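Local coordinates for glycosyl hydrolases family 31 family protein (Aspergillus niger, PDB 6DRU) that catalyses the liberation of alpha-xylose from the non-reducing terminal glucose of xyloglucan oligosaccharides, at residues 17-22 / 122-127; 33-38 / 133-138; 47-52 / 57-62; 179-184 / 206-211; 425-430 / 437-442. One frame throughout, in Å; residues are numbered along the deposited sequence.

Contact 1: residues 17-22 / 122-127; sequences ETILIQ and NPRYYY
Ile19 covers one face of the Arg124 guanidinium with CG1 and CD1, CD1 lying 3.4 Å from Arg124 NH2, while the carboxylate of Glu17 occupies the edge of the same group, in its plane. The Tyr126 ring also receives Glu17 at its edge, near OH. Arg124 grips the carboxylate side-on in a salt bridge: NE donates to Glu17 OE1 at 3.1 Å and NH2 to Glu17 OE2 at 2.8 Å. The two planes are turned 44° from each other, and NH2 meets OE2 from above the carboxylate plane. Tyr126 OH adds a bond of 2.8 Å to Glu17 OE1, arriving nearly along the C-O axis, with ring and carboxylate almost perpendicular. OE1 thus accepts from two donors, and OE2 has a further partner in His14 ND1. A bend at chi3 (-66°) turns the NE/NH2 edge of Arg124 to Glu17; NH1 makes a salt bridge with Glu114. Just before the strand, Asn122 OD1 accepts from Arg124 N in an Asx turn. Strands 17-23 and 124-127 belong to separate sheets packed face to face, and this buried ion pair lies between the layers of the beta-sandwich that forms the N-terminal part of family 31 glycosidases.

Contact 2: residues 33-38 / 133-138; sequences AWPFRP and AEFSAE
Arg37 reaches across to Ala133 with the far half of its side chain. CB points toward the opposite segment, and a bend at chi2 (82°) turns the chain at CG, after which it runs on extended. CD comes within 3.7 Å of Ala133 CB. NE is nearest, 3.5 Å from that methyl, and CZ follows at 3.7 Å. The methyl therefore lies over one face of the guanidinium, toward its rim, while Phe36 CB lies over the opposite face and the flat group is held between the two. At the tip, NH2 turns to another molecule, donating to Asn426 OD1 and to Gly430 O of the third subunit. The backbone leading into Arg37 makes a classic gamma turn: Arg37 N binds Pro35 O at 2.7 Å around Phe36, whose phi and psi are 67° and -69°. This tight turn ends strand 28-35 of one sheet of the N-terminal sandwich, opposite the start of strand 135-142 in the other. Deeper between the layers, Pro35 and Phe135 approach from opposite directions and meet in a CH-pi contact. Pro35 CD stands over the ring face, 3.9 Å from the Phe135 centroid, and its closest ring atoms include Phe135 CZ at 3.5 Å. Another aromatic, Tyr126, packs edge-to-face with Phe135 and also touches Pro35.

Contact 3: residues 47-52 / 57-62; sequences IYDPPI and DTAHGM
The Asp49 carboxylate is swung across to His60 and Gly61 by a side chain whose CG stands opposite the backbone N (chi1 -171°), and a chi2 of 11° sets its two oxygens against two successive backbone amides. OD1 accepts from His60 N at 2.9 Å on its syn side, somewhat out of the carboxylate plane. OD2 uses its syn lone pair for Gly61 N, at 3.0 Å. Both bonds are close to straight. Gly61 has a positive phi (64°), a conformation that glycine adopts readily. The His60 imidazole offers its edge to Asp49, with CD2 3.6 Å from Asp49 OD1, but its NE2 is engaged by Glu56. Beside the polar pair, the cis peptide between Asp49 and Pro50 brings the proline ring against the other segment: Pro50 CD packs 3.7 Å from Ala59 CB, and Pro50 CB lies at the same distance from Thr58 O. The two segments belong to the long irregular loop between strands 28-35 and 66-68, and pack together at the surface. Gly61 O accepts from Gln22 and Arg32, which ties the loop to strands 17-23 and 28-35. With one amide N-H on each oxygen, the carboxylate is fixed in rotation, and the paired donors would be expected to favour its ionised form.

Contact 4: residues 179-184 / 206-211; sequences PVFMSN and TRFTAA
This is a buried, wholly apolar contact between two sheets, joining strand 176-183 of the large mixed sheet to strand 205-213 of the five-stranded antiparallel sheet. Phe181 and Phe208 carry it. Their side chains cross obliquely, and Phe181 CE2 sits at the edge of the Phe208 ring, near its plane, 3.4 Å from Phe208 CZ. With CG between the backbone N and the carbonyl carbon (chi1 73°) the Phe181 ring is directed at strand 205-213, and its CD2-CE2 side is nearest Phe208. Pro179, two residues earlier on the same strand, supplies a second touch through CB, 4.1 Å from Phe208 CE2. Further aromatic rings surround the pair: Phe201 meets Phe181 edge-to-face, and Trp191 and Phe189 lie next to Phe208 with planes nearly parallel to it. Met199 also packs on both Pro179 and Phe208. Since only carbon atoms meet between the two strands, cohesion here rests on dispersion and burial of aromatic surface rather than on directional bonds.

Contact 5: residues 425-430 / 437-442; sequences VNYAAG and KLYPWA
Aromatic packing dominates where Tyr427 meets Tyr439. The two side chains cross at about a right angle, but the ring planes are inclined by only 32°, with centroids 5.4 Å apart. Tyr427 leads with one flank: CE1 lies 3.4 Å from Tyr439 CD2, and OH lies 3.5 Å from the same carbon. Chi1 of Tyr439 (-171°) sends its ring from helix 439-455 toward the loop. One face of the Tyr427 ring is covered by Val425 CG2 of its own segment. A second, lighter apolar touch joins Ala429 CB to Leu438 CD2 at 4.2 Å. Among the polar bonds, Tyr427 OH is bound to Gln432 OE1 and Gly400 N, and Tyr439 OH to Tyr365 O. Within the loop, Tyr427 N donates to Gly430 O at 2.7 Å, tying the loop back on itself. Both segments lie between barrel strands 391-394 and 467-469, and the contact packs a loop on the helix that follows it; the Tyr439 side chain lies about 11 Å from that of the active-site Asp395. Each tyrosine thus gives its ring to apolar packing and its hydroxyl to a partner outside the pair, so both functions are satisfied within a buried setting.

How the contacts relate
Contacts 1 and 2 lie side by side between the same two sheets, their centres 8 Å apart; strands 17-23 and 28-35 are neighbours in one sheet, 124-127 and 135-142 in the other. Contact 4 spans the same pair of sheets about 16 Å from contact 1 between centres, and a salt bridge from Glu138 to Arg207 links it to contact 2. Contact 3 is nested in the loop closed by contact 1 and touches it through Gln22. Contact 5 stands apart in the barrel; its Tyr439 side chain is about 11 Å from that of active-site Asp395, and the others lie away from the annotated sites. Contact 2 meets the contact 5 loop of the third subunit, whereas within one chain their nearest atoms are about 7 Å apart.

Contact 1: residues 17-22 / 122-127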
# COMPACT_ATOMS: atom_id res chain seq x y z
N GLU A 17 1.43 11.63 19.77
CA GLU A 17 0.37 12.44 19.19
C GLU A 17 0.21 13.74 19.96
O GLU A 17 0.31 13.77 21.19
CB GLU A 17 -0.96 11.68 19.14
CG GLU A 17 -1.62 11.45 20.49
CD GLU A 17 -3.10 11.12 20.37
OE1 GLU A 17 -3.71 11.49 19.35
OE2 GLU A 17 -3.64 10.49 21.30
N THR A 18 -0.01 14.83 19.22
CA THR A 18 -0.21 16.15 19.79
C THR A 18 -1.65 16.59 19.54
O THR A 18 -2.13 16.50 18.40
CB THR A 18 0.76 17.17 19.19
OG1 THR A 18 2.11 16.71 19.37
CG2 THR A 18 0.60 18.52 19.86
N ILE A 19 -2.32 17.06 20.58
CA ILE A 19 -3.70 17.53 20.48
C ILE A 19 -3.73 19.00 20.88
O ILE A 19 -3.32 19.36 21.99
CB ILE A 19 -4.67 16.72 21.36
CG1 ILE A 19 -4.59 15.22 21.02
CG2 ILE A 19 -6.09 17.22 21.18
CD1 ILE A 19 -3.68 14.44 21.95
N LEU A 20 -4.21 19.85 19.97
CA LEU A 20 -4.29 21.29 20.19
C LEU A 20 -5.76 21.69 20.22
O LEU A 20 -6.43 21.69 19.18
CB LEU A 20 -3.53 22.05 19.11
CG LEU A 20 -3.64 23.58 19.14
CD1 LEU A 20 -3.05 24.13 20.43
CD2 LEU A 20 -2.97 24.20 17.93
N ILE A 21 -6.26 22.03 21.41
CA ILE A 21 -7.64 22.45 21.60
C ILE A 21 -7.64 23.95 21.85
O ILE A 21 -6.97 24.43 22.77
CB ILE A 21 -8.31 21.70 22.76
CG1 ILE A 21 -8.04 20.20 22.66
CG2 ILE A 21 -9.81 21.97 22.78
CD1 ILE A 21 -7.47 19.60 23.93
N GLN A 22 -8.40 24.69 21.04
CA GLN A 22 -8.47 26.14 21.17
C GLN A 22 -9.92 26.59 21.21
O GLN A 22 -10.78 26.02 20.53
CB GLN A 22 -7.76 26.83 19.99
CG GLN A 22 -6.38 26.30 19.68
CD GLN A 22 -5.85 26.82 18.36
OE1 GLN A 22 -6.37 26.47 17.29
NE2 GLN A 22 -4.83 27.66 18.42
N ASN A 122 -8.98 2.77 20.60
CA ASN A 122 -8.57 4.12 20.93
C ASN A 122 -9.45 5.13 20.20
O ASN A 122 -9.62 5.01 18.98
CB ASN A 122 -7.10 4.34 20.57
CG ASN A 122 -6.50 5.54 21.28
OD1 ASN A 122 -6.78 6.69 20.92
ND2 ASN A 122 -5.69 5.29 22.30
N PRO A 123 -10.03 6.10 20.90
CA PRO A 123 -10.92 7.07 20.22
C PRO A 123 -10.21 7.95 19.20
O PRO A 123 -10.89 8.64 18.43
CB PRO A 123 -11.48 7.90 21.38
CG PRO A 123 -10.48 7.76 22.47
CD PRO A 123 -9.92 6.37 22.34
N ARG A 124 -8.88 7.96 19.17
CA ARG A 124 -8.09 8.64 18.15
C ARG A 124 -7.16 7.59 17.54
O ARG A 124 -6.01 7.45 17.96
CB ARG A 124 -7.32 9.83 18.73
CG ARG A 124 -8.20 10.87 19.41
CD ARG A 124 -7.42 12.13 19.76
NE ARG A 124 -6.39 11.88 20.77
CZ ARG A 124 -6.58 12.04 22.07
NH1 ARG A 124 -7.75 12.44 22.54
NH2 ARG A 124 -5.58 11.80 22.92
N TYR A 125 -7.66 6.86 16.55
CA TYR A 125 -6.96 5.72 15.98
C TYR A 125 -6.24 6.13 14.71
O TYR A 125 -6.84 6.74 13.82
CB TYR A 125 -7.94 4.58 15.68
CG TYR A 125 -7.28 3.24 15.44
CD1 TYR A 125 -6.89 2.87 14.16
CD2 TYR A 125 -7.04 2.36 16.48
CE1 TYR A 125 -6.28 1.64 13.93
CE2 TYR A 125 -6.44 1.14 16.26
CZ TYR A 125 -6.06 0.78 14.98
OH TYR A 125 -5.45 -0.43 14.76
N TYR A 126 -4.95 5.80 14.63
CA TYR A 126 -4.12 6.12 13.47
C TYR A 126 -3.62 4.83 12.83
O TYR A 126 -3.32 3.86 13.53
CB TYR A 126 -2.94 7.01 13.85
CG TYR A 126 -3.34 8.26 14.60
CD1 TYR A 126 -3.90 9.34 13.92
CD2 TYR A 126 -3.15 8.37 15.97
CE1 TYR A 126 -4.26 10.49 14.60
CE2 TYR A 126 -3.50 9.52 16.65
CZ TYR A 126 -4.06 10.57 15.96
OH TYR A 126 -4.42 11.71 16.64
N TYR A 127 -3.52 4.84 11.50
CA TYR A 127 -3.12 3.66 10.75
C TYR A 127 -2.36 4.11 9.51
O TYR A 127 -2.81 5.01 8.80
CB TYR A 127 -4.35 2.83 10.36
CG TYR A 127 -4.08 1.71 9.38
CD1 TYR A 127 -3.50 0.52 9.79
CD2 TYR A 127 -4.42 1.85 8.04
CE1 TYR A 127 -3.26 -0.51 8.89
CE2 TYR A 127 -4.19 0.83 7.13
CZ TYR A 127 -3.61 -0.35 7.56
OH TYR A 127 -3.38 -1.36 6.65
O HOH W 1 -5.25 8.45 22.20

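Contact 2: residues 33-38 / 133-138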
# COMPACT_ATOMS: atom_id res chain seq x y z
N ALA A 33 -5.37 17.30 15.91
CA ALA A 33 -4.51 16.24 16.41
C ALA A 33 -3.70 15.65 15.27
O ALA A 33 -4.19 15.53 14.14
CB ALA A 33 -5.32 15.14 17.10
N TRP A 34 -2.45 15.28 15.56
CA TRP A 34 -1.56 14.70 14.57
C TRP A 34 -0.52 13.81 15.24
O TRP A 34 -0.03 14.15 16.33
CB TRP A 34 -0.85 15.78 13.75
CG TRP A 34 0.03 16.70 14.55
CD1 TRP A 34 1.35 16.52 14.85
CD2 TRP A 34 -0.34 17.95 15.15
NE1 TRP A 34 1.82 17.57 15.60
CE2 TRP A 34 0.80 18.46 15.80
CE3 TRP A 34 -1.53 18.68 15.20
CZ2 TRP A 34 0.78 19.68 16.48
CZ3 TRP A 34 -1.54 19.89 15.88
CH2 TRP A 34 -0.39 20.37 16.51
N PRO A 35 -0.18 12.67 14.63
CA PRO A 35 0.90 11.83 15.18
C PRO A 35 2.25 12.09 14.54
O PRO A 35 2.36 12.18 13.31
CB PRO A 35 0.41 10.41 14.88
CG PRO A 35 -0.38 10.56 13.62
CD PRO A 35 -0.97 11.95 13.62
N PHE A 36 3.29 12.23 15.37
CA PHE A 36 4.68 12.35 14.96
C PHE A 36 5.00 13.63 14.20
O PHE A 36 5.72 14.50 14.73
CB PHE A 36 5.10 11.13 14.12
CG PHE A 36 5.25 9.87 14.92
CD1 PHE A 36 6.39 9.65 15.69
CD2 PHE A 36 4.27 8.89 14.89
CE1 PHE A 36 6.54 8.49 16.42
CE2 PHE A 36 4.41 7.72 15.63
CZ PHE A 36 5.55 7.52 16.39
N ARG A 37 4.48 13.79 12.97
CA ARG A 37 4.95 14.93 12.18
C ARG A 37 4.00 16.10 12.32
O ARG A 37 2.78 15.93 12.21
CB ARG A 37 5.09 14.56 10.70
CG ARG A 37 5.85 13.28 10.40
CD ARG A 37 4.98 12.04 10.54
NE ARG A 37 5.78 10.82 10.48
CZ ARG A 37 5.30 9.61 10.75
NH1 ARG A 37 4.03 9.45 11.09
NH2 ARG A 37 6.10 8.55 10.66
N PRO A 38 4.54 17.31 12.53
CA PRO A 38 3.69 18.49 12.71
C PRO A 38 2.97 18.84 11.42
O PRO A 38 3.37 18.39 10.33
CB PRO A 38 4.69 19.59 13.10
CG PRO A 38 5.90 18.85 13.57
CD PRO A 38 5.96 17.62 12.73
N ALA A 133 4.44 8.85 5.38
CA ALA A 133 3.95 9.25 6.69
C ALA A 133 2.47 9.58 6.71
O ALA A 133 1.91 9.76 7.80
CB ALA A 133 4.74 10.46 7.20
N GLU A 134 1.81 9.66 5.55
CA GLU A 134 0.37 9.91 5.53
C GLU A 134 -0.36 8.74 6.18
O GLU A 134 0.03 7.58 6.04
CB GLU A 134 -0.12 10.10 4.10
CG GLU A 134 0.45 11.31 3.39
CD GLU A 134 0.03 11.39 1.94
OE1 GLU A 134 -1.09 11.88 1.67
OE2 GLU A 134 0.81 10.96 1.06
N PHE A 135 -1.43 9.06 6.91
CA PHE A 135 -2.13 8.08 7.72
C PHE A 135 -3.63 8.18 7.50
O PHE A 135 -4.15 9.21 7.05
CB PHE A 135 -1.82 8.28 9.22
CG PHE A 135 -2.18 9.65 9.73
CD1 PHE A 135 -1.27 10.69 9.66
CD2 PHE A 135 -3.43 9.89 10.28
CE1 PHE A 135 -1.60 11.95 10.13
CE2 PHE A 135 -3.76 11.15 10.75
CZ PHE A 135 -2.84 12.18 10.68
N SER A 136 -4.32 7.10 7.82
CA SER A 136 -5.77 7.07 7.93
C SER A 136 -6.16 7.28 9.38
O SER A 136 -5.46 6.85 10.30
CB SER A 136 -6.34 5.76 7.39
OG SER A 136 -6.47 4.80 8.42
N ALA A 137 -7.29 7.95 9.59
CA ALA A 137 -7.72 8.34 10.93
C ALA A 137 -9.14 7.88 11.18
O ALA A 137 -9.99 7.94 10.29
CB ALA A 137 -7.62 9.85 11.12
N GLU A 138 -9.39 7.41 12.40
CA GLU A 138 -10.72 7.02 12.85
C GLU A 138 -10.95 7.63 14.23
O GLU A 138 -10.34 7.19 15.21
CB GLU A 138 -10.86 5.50 12.89
CG GLU A 138 -10.83 4.84 11.52
CD GLU A 138 -10.71 3.33 11.59
OE1 GLU A 138 -9.63 2.79 11.24
OE2 GLU A 138 -11.68 2.68 12.01

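Contact 3: residues 47-52 / 57-62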
# COMPACT_ATOMS: atom_id res chain seq x y z
N ILE A 47 -13.07 26.27 7.32
CA ILE A 47 -13.56 27.17 8.36
C ILE A 47 -12.73 28.44 8.35
O ILE A 47 -11.57 28.45 7.92
CB ILE A 47 -13.54 26.51 9.76
CG1 ILE A 47 -12.10 26.23 10.19
CG2 ILE A 47 -14.36 25.23 9.76
CD1 ILE A 47 -11.97 25.85 11.65
N TYR A 48 -13.35 29.53 8.82
CA TYR A 48 -12.71 30.84 8.85
C TYR A 48 -11.93 31.01 10.15
O TYR A 48 -12.40 30.64 11.23
CB TYR A 48 -13.75 31.95 8.72
CG TYR A 48 -14.35 32.09 7.33
CD1 TYR A 48 -15.37 31.25 6.91
CD2 TYR A 48 -13.89 33.06 6.46
CE1 TYR A 48 -15.91 31.37 5.64
CE2 TYR A 48 -14.42 33.19 5.19
CZ TYR A 48 -15.43 32.35 4.79
OH TYR A 48 -15.97 32.48 3.52
N ASP A 49 -10.74 31.59 10.04
CA ASP A 49 -9.91 31.91 11.20
C ASP A 49 -9.45 33.35 11.08
O ASP A 49 -8.60 33.65 10.22
CB ASP A 49 -8.72 30.96 11.33
CG ASP A 49 -7.98 31.14 12.64
OD1 ASP A 49 -8.49 31.85 13.53
OD2 ASP A 49 -6.87 30.57 12.78
N PRO A 50 -9.96 34.28 11.91
CA PRO A 50 -10.97 34.00 12.94
C PRO A 50 -12.35 33.81 12.33
O PRO A 50 -12.53 34.15 11.16
CB PRO A 50 -10.92 35.26 13.81
CG PRO A 50 -10.55 36.34 12.86
CD PRO A 50 -9.62 35.71 11.84
N PRO A 51 -13.29 33.25 13.09
CA PRO A 51 -14.65 33.11 12.57
C PRO A 51 -15.21 34.46 12.12
O PRO A 51 -14.82 35.51 12.62
CB PRO A 51 -15.43 32.55 13.77
CG PRO A 51 -14.41 31.82 14.56
CD PRO A 51 -13.13 32.61 14.40
N ILE A 52 -16.13 34.40 11.15
CA ILE A 52 -16.76 35.60 10.61
C ILE A 52 -17.35 36.45 11.73
O ILE A 52 -17.41 37.68 11.62
CB ILE A 52 -17.84 35.20 9.58
CG1 ILE A 52 -17.20 34.67 8.30
CG2 ILE A 52 -18.75 36.37 9.25
CD1 ILE A 52 -18.15 33.90 7.42
N ASP A 57 -10.42 39.04 18.32
CA ASP A 57 -9.93 40.20 17.59
C ASP A 57 -9.06 39.82 16.40
O ASP A 57 -9.06 40.53 15.39
CB ASP A 57 -9.14 41.13 18.52
CG ASP A 57 -9.98 41.66 19.66
OD1 ASP A 57 -9.50 41.62 20.82
OD2 ASP A 57 -11.13 42.07 19.42
N THR A 58 -8.32 38.72 16.51
CA THR A 58 -7.42 38.27 15.45
C THR A 58 -7.49 36.76 15.35
O THR A 58 -8.14 36.08 16.16
CB THR A 58 -5.98 38.74 15.70
OG1 THR A 58 -5.13 38.21 14.68
CG2 THR A 58 -5.50 38.26 17.06
N ALA A 59 -6.80 36.22 14.35
CA ALA A 59 -6.83 34.78 14.10
C ALA A 59 -6.08 34.03 15.19
O ALA A 59 -5.13 34.54 15.80
CB ALA A 59 -6.22 34.47 12.74
N HIS A 60 -6.51 32.79 15.44
CA HIS A 60 -5.87 31.96 16.45
C HIS A 60 -4.58 31.35 15.93
O HIS A 60 -3.54 31.39 16.61
CB HIS A 60 -6.81 30.85 16.92
CG HIS A 60 -8.07 31.35 17.55
ND1 HIS A 60 -8.16 31.66 18.89
CD2 HIS A 60 -9.30 31.57 17.03
CE1 HIS A 60 -9.39 32.06 19.17
NE2 HIS A 60 -10.10 32.01 18.06
N GLY A 61 -4.61 30.78 14.73
CA GLY A 61 -3.46 30.05 14.25
C GLY A 61 -3.19 28.84 15.12
O GLY A 61 -4.10 28.15 15.57
N MET A 62 -1.90 28.59 15.39
CA MET A 62 -1.48 27.50 16.25
C MET A 62 -1.25 27.94 17.69
O MET A 62 -0.62 27.21 18.46
CB MET A 62 -0.20 26.87 15.68
CG MET A 62 -0.24 25.36 15.57
SD MET A 62 -1.28 24.79 14.21
CE MET A 62 -0.45 25.55 12.81

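Contact 4: residues 179-184 / 206-211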
# COMPACT_ATOMS: atom_id res chain seq x y z
N PRO A 179 -19.83 16.49 6.25
CA PRO A 179 -19.83 16.22 7.70
C PRO A 179 -20.06 17.48 8.53
O PRO A 179 -19.20 17.93 9.29
CB PRO A 179 -18.44 15.61 7.91
CG PRO A 179 -17.59 16.30 6.89
CD PRO A 179 -18.47 16.51 5.69
N VAL A 180 -21.25 18.06 8.39
CA VAL A 180 -21.72 19.16 9.22
C VAL A 180 -23.12 18.79 9.68
O VAL A 180 -24.04 18.68 8.87
CB VAL A 180 -21.74 20.50 8.46
CG1 VAL A 180 -22.41 21.57 9.30
CG2 VAL A 180 -20.33 20.91 8.08
N PHE A 181 -23.29 18.58 10.99
CA PHE A 181 -24.57 18.13 11.51
C PHE A 181 -24.90 18.85 12.81
O PHE A 181 -24.01 19.30 13.53
CB PHE A 181 -24.60 16.61 11.72
CG PHE A 181 -23.79 16.13 12.90
CD1 PHE A 181 -24.37 15.98 14.15
CD2 PHE A 181 -22.45 15.81 12.75
CE1 PHE A 181 -23.63 15.52 15.23
CE2 PHE A 181 -21.71 15.36 13.82
CZ PHE A 181 -22.30 15.22 15.06
N MET A 182 -26.20 18.94 13.10
CA MET A 182 -26.71 19.41 14.37
C MET A 182 -27.30 18.24 15.14
O MET A 182 -27.90 17.33 14.55
CB MET A 182 -27.78 20.49 14.19
CG MET A 182 -27.32 21.74 13.47
SD MET A 182 -28.65 22.96 13.39
CE MET A 182 -29.97 21.99 12.66
N SER A 183 -27.14 18.26 16.46
CA SER A 183 -27.76 17.29 17.34
C SER A 183 -28.82 17.97 18.20
O SER A 183 -28.69 19.14 18.55
CB SER A 183 -26.71 16.61 18.24
OG SER A 183 -27.33 15.73 19.16
N ASN A 184 -29.87 17.22 18.52
CA ASN A 184 -30.91 17.77 19.38
C ASN A 184 -30.46 17.94 20.83
O ASN A 184 -31.19 18.54 21.62
CB ASN A 184 -32.17 16.89 19.32
CG ASN A 184 -31.90 15.46 19.71
OD1 ASN A 184 -30.75 15.03 19.83
ND2 ASN A 184 -32.97 14.69 19.92
N THR A 206 -20.50 7.85 17.65
CA THR A 206 -20.37 8.61 16.42
C THR A 206 -18.92 8.56 15.97
O THR A 206 -18.01 8.89 16.74
CB THR A 206 -20.81 10.06 16.63
OG1 THR A 206 -22.19 10.09 17.02
CG2 THR A 206 -20.63 10.86 15.35
N ARG A 207 -18.69 8.14 14.72
CA ARG A 207 -17.34 7.92 14.22
C ARG A 207 -17.16 8.59 12.87
O ARG A 207 -17.98 8.40 11.96
CB ARG A 207 -17.02 6.43 14.12
CG ARG A 207 -15.61 6.15 13.65
CD ARG A 207 -15.31 4.67 13.62
NE ARG A 207 -14.35 4.29 14.65
CZ ARG A 207 -13.78 3.09 14.74
NH1 ARG A 207 -14.07 2.15 13.85
NH2 ARG A 207 -12.92 2.83 15.71
N PHE A 208 -16.08 9.35 12.73
CA PHE A 208 -15.66 9.93 11.46
C PHE A 208 -14.31 9.34 11.08
O PHE A 208 -13.45 9.12 11.94
CB PHE A 208 -15.56 11.45 11.55
CG PHE A 208 -16.86 12.12 11.86
CD1 PHE A 208 -17.27 12.31 13.17
CD2 PHE A 208 -17.69 12.57 10.84
CE1 PHE A 208 -18.47 12.93 13.46
CE2 PHE A 208 -18.90 13.18 11.12
CZ PHE A 208 -19.29 13.36 12.44
N THR A 209 -14.11 9.09 9.78
CA THR A 209 -12.87 8.52 9.29
C THR A 209 -12.32 9.37 8.15
O THR A 209 -13.07 10.08 7.46
CB THR A 209 -13.04 7.07 8.80
OG1 THR A 209 -13.82 7.05 7.60
CG2 THR A 209 -13.72 6.22 9.86
N ALA A 210 -11.01 9.29 7.96
CA ALA A 210 -10.32 9.97 6.86
C ALA A 210 -9.41 8.96 6.18
O ALA A 210 -8.56 8.35 6.85
CB ALA A 210 -9.52 11.17 7.36
N ALA A 211 -9.58 8.79 4.87
CA ALA A 211 -8.82 7.76 4.15
C ALA A 211 -7.32 8.06 4.16
O ALA A 211 -6.51 7.15 4.38
CB ALA A 211 -9.33 7.65 2.71

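Contact 5: residues 425-430 / 437-442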
# COMPACT_ATOMS: atom_id res chain seq x y z
N VAL A 425 -7.73 9.50 -8.17
CA VAL A 425 -7.00 10.28 -9.16
C VAL A 425 -5.97 11.19 -8.49
O VAL A 425 -6.00 11.38 -7.27
CB VAL A 425 -7.96 11.11 -10.04
CG1 VAL A 425 -9.00 10.21 -10.67
CG2 VAL A 425 -8.62 12.20 -9.21
N ASN A 426 -5.06 11.74 -9.28
CA ASN A 426 -4.09 12.72 -8.82
C ASN A 426 -4.62 14.13 -9.03
O ASN A 426 -5.03 14.48 -10.14
CB ASN A 426 -2.76 12.56 -9.55
CG ASN A 426 -1.84 11.54 -8.90
OD1 ASN A 426 -1.89 11.34 -7.69
ND2 ASN A 426 -0.99 10.91 -9.71
N TYR A 427 -4.62 14.93 -7.97
CA TYR A 427 -4.91 16.35 -8.04
C TYR A 427 -3.67 17.15 -7.67
O TYR A 427 -2.66 16.60 -7.22
CB TYR A 427 -6.07 16.75 -7.11
CG TYR A 427 -7.42 16.19 -7.50
CD1 TYR A 427 -7.99 16.47 -8.73
CD2 TYR A 427 -8.13 15.39 -6.61
CE1 TYR A 427 -9.23 15.96 -9.08
CE2 TYR A 427 -9.37 14.88 -6.95
CZ TYR A 427 -9.92 15.17 -8.18
OH TYR A 427 -11.15 14.66 -8.51
N ALA A 428 -3.75 18.47 -7.85
CA ALA A 428 -2.68 19.35 -7.41
C ALA A 428 -2.68 19.53 -5.90
O ALA A 428 -1.65 19.92 -5.33
CB ALA A 428 -2.80 20.71 -8.09
N ALA A 429 -3.80 19.25 -5.23
CA ALA A 429 -3.92 19.42 -3.79
C ALA A 429 -3.86 18.10 -3.04
O ALA A 429 -3.95 18.10 -1.81
CB ALA A 429 -5.23 20.14 -3.46
N GLY A 430 -3.71 16.98 -3.73
CA GLY A 430 -3.68 15.68 -3.11
C GLY A 430 -4.26 14.65 -4.06
O GLY A 430 -4.29 14.85 -5.27
N LYS A 437 -13.02 15.52 -1.60
CA LYS A 437 -14.22 16.29 -1.27
C LYS A 437 -14.10 17.76 -1.63
O LYS A 437 -15.11 18.47 -1.62
CB LYS A 437 -14.54 16.14 0.22
CG LYS A 437 -14.55 14.70 0.71
CD LYS A 437 -15.67 13.90 0.06
CE LYS A 437 -17.00 14.15 0.75
NZ LYS A 437 -18.10 14.40 -0.23
N LEU A 438 -12.89 18.23 -1.94
CA LEU A 438 -12.67 19.63 -2.31
C LEU A 438 -13.07 19.92 -3.75
O LEU A 438 -13.36 21.08 -4.06
CB LEU A 438 -11.20 19.99 -2.09
CG LEU A 438 -10.62 21.28 -2.69
CD1 LEU A 438 -11.24 22.51 -2.04
CD2 LEU A 438 -9.11 21.31 -2.55
N TYR A 439 -13.13 18.91 -4.61
CA TYR A 439 -13.27 19.15 -6.05
C TYR A 439 -14.49 19.98 -6.41
O TYR A 439 -14.33 21.01 -7.09
CB TYR A 439 -13.25 17.82 -6.81
CG TYR A 439 -13.17 18.00 -8.31
CD1 TYR A 439 -14.32 18.11 -9.08
CD2 TYR A 439 -11.94 18.05 -8.95
CE1 TYR A 439 -14.24 18.28 -10.45
CE2 TYR A 439 -11.86 18.21 -10.32
CZ TYR A 439 -13.01 18.32 -11.06
OH TYR A 439 -12.93 18.49 -12.43
N PRO A 440 -15.72 19.62 -6.02
CA PRO A 440 -16.86 20.47 -6.39
C PRO A 440 -16.85 21.82 -5.69
O PRO A 440 -17.32 22.81 -6.26
CB PRO A 440 -18.08 19.64 -5.98
CG PRO A 440 -17.58 18.80 -4.86
CD PRO A 440 -16.16 18.47 -5.20
N TRP A 441 -16.31 21.88 -4.47
CA TRP A 441 -16.18 23.16 -3.78
C TRP A 441 -15.25 24.10 -4.53
O TRP A 441 -15.54 25.29 -4.69
CB TRP A 441 -15.67 22.90 -2.36
CG TRP A 441 -15.72 24.07 -1.43
CD1 TRP A 441 -16.69 24.35 -0.51
CD2 TRP A 441 -14.74 25.11 -1.30
NE1 TRP A 441 -16.38 25.50 0.17
CE2 TRP A 441 -15.19 25.99 -0.29
CE3 TRP A 441 -13.52 25.38 -1.93
CZ2 TRP A 441 -14.47 27.12 0.09
CZ3 TRP A 441 -12.81 26.50 -1.55
CH2 TRP A 441 -13.28 27.35 -0.55
N ALA A 442 -14.12 23.57 -5.01
CA ALA A 442 -13.20 24.39 -5.80
C ALA A 442 -13.74 24.70 -7.18
O ALA A 442 -13.32 25.69 -7.79
CB ALA A 442 -11.84 23.69 -5.91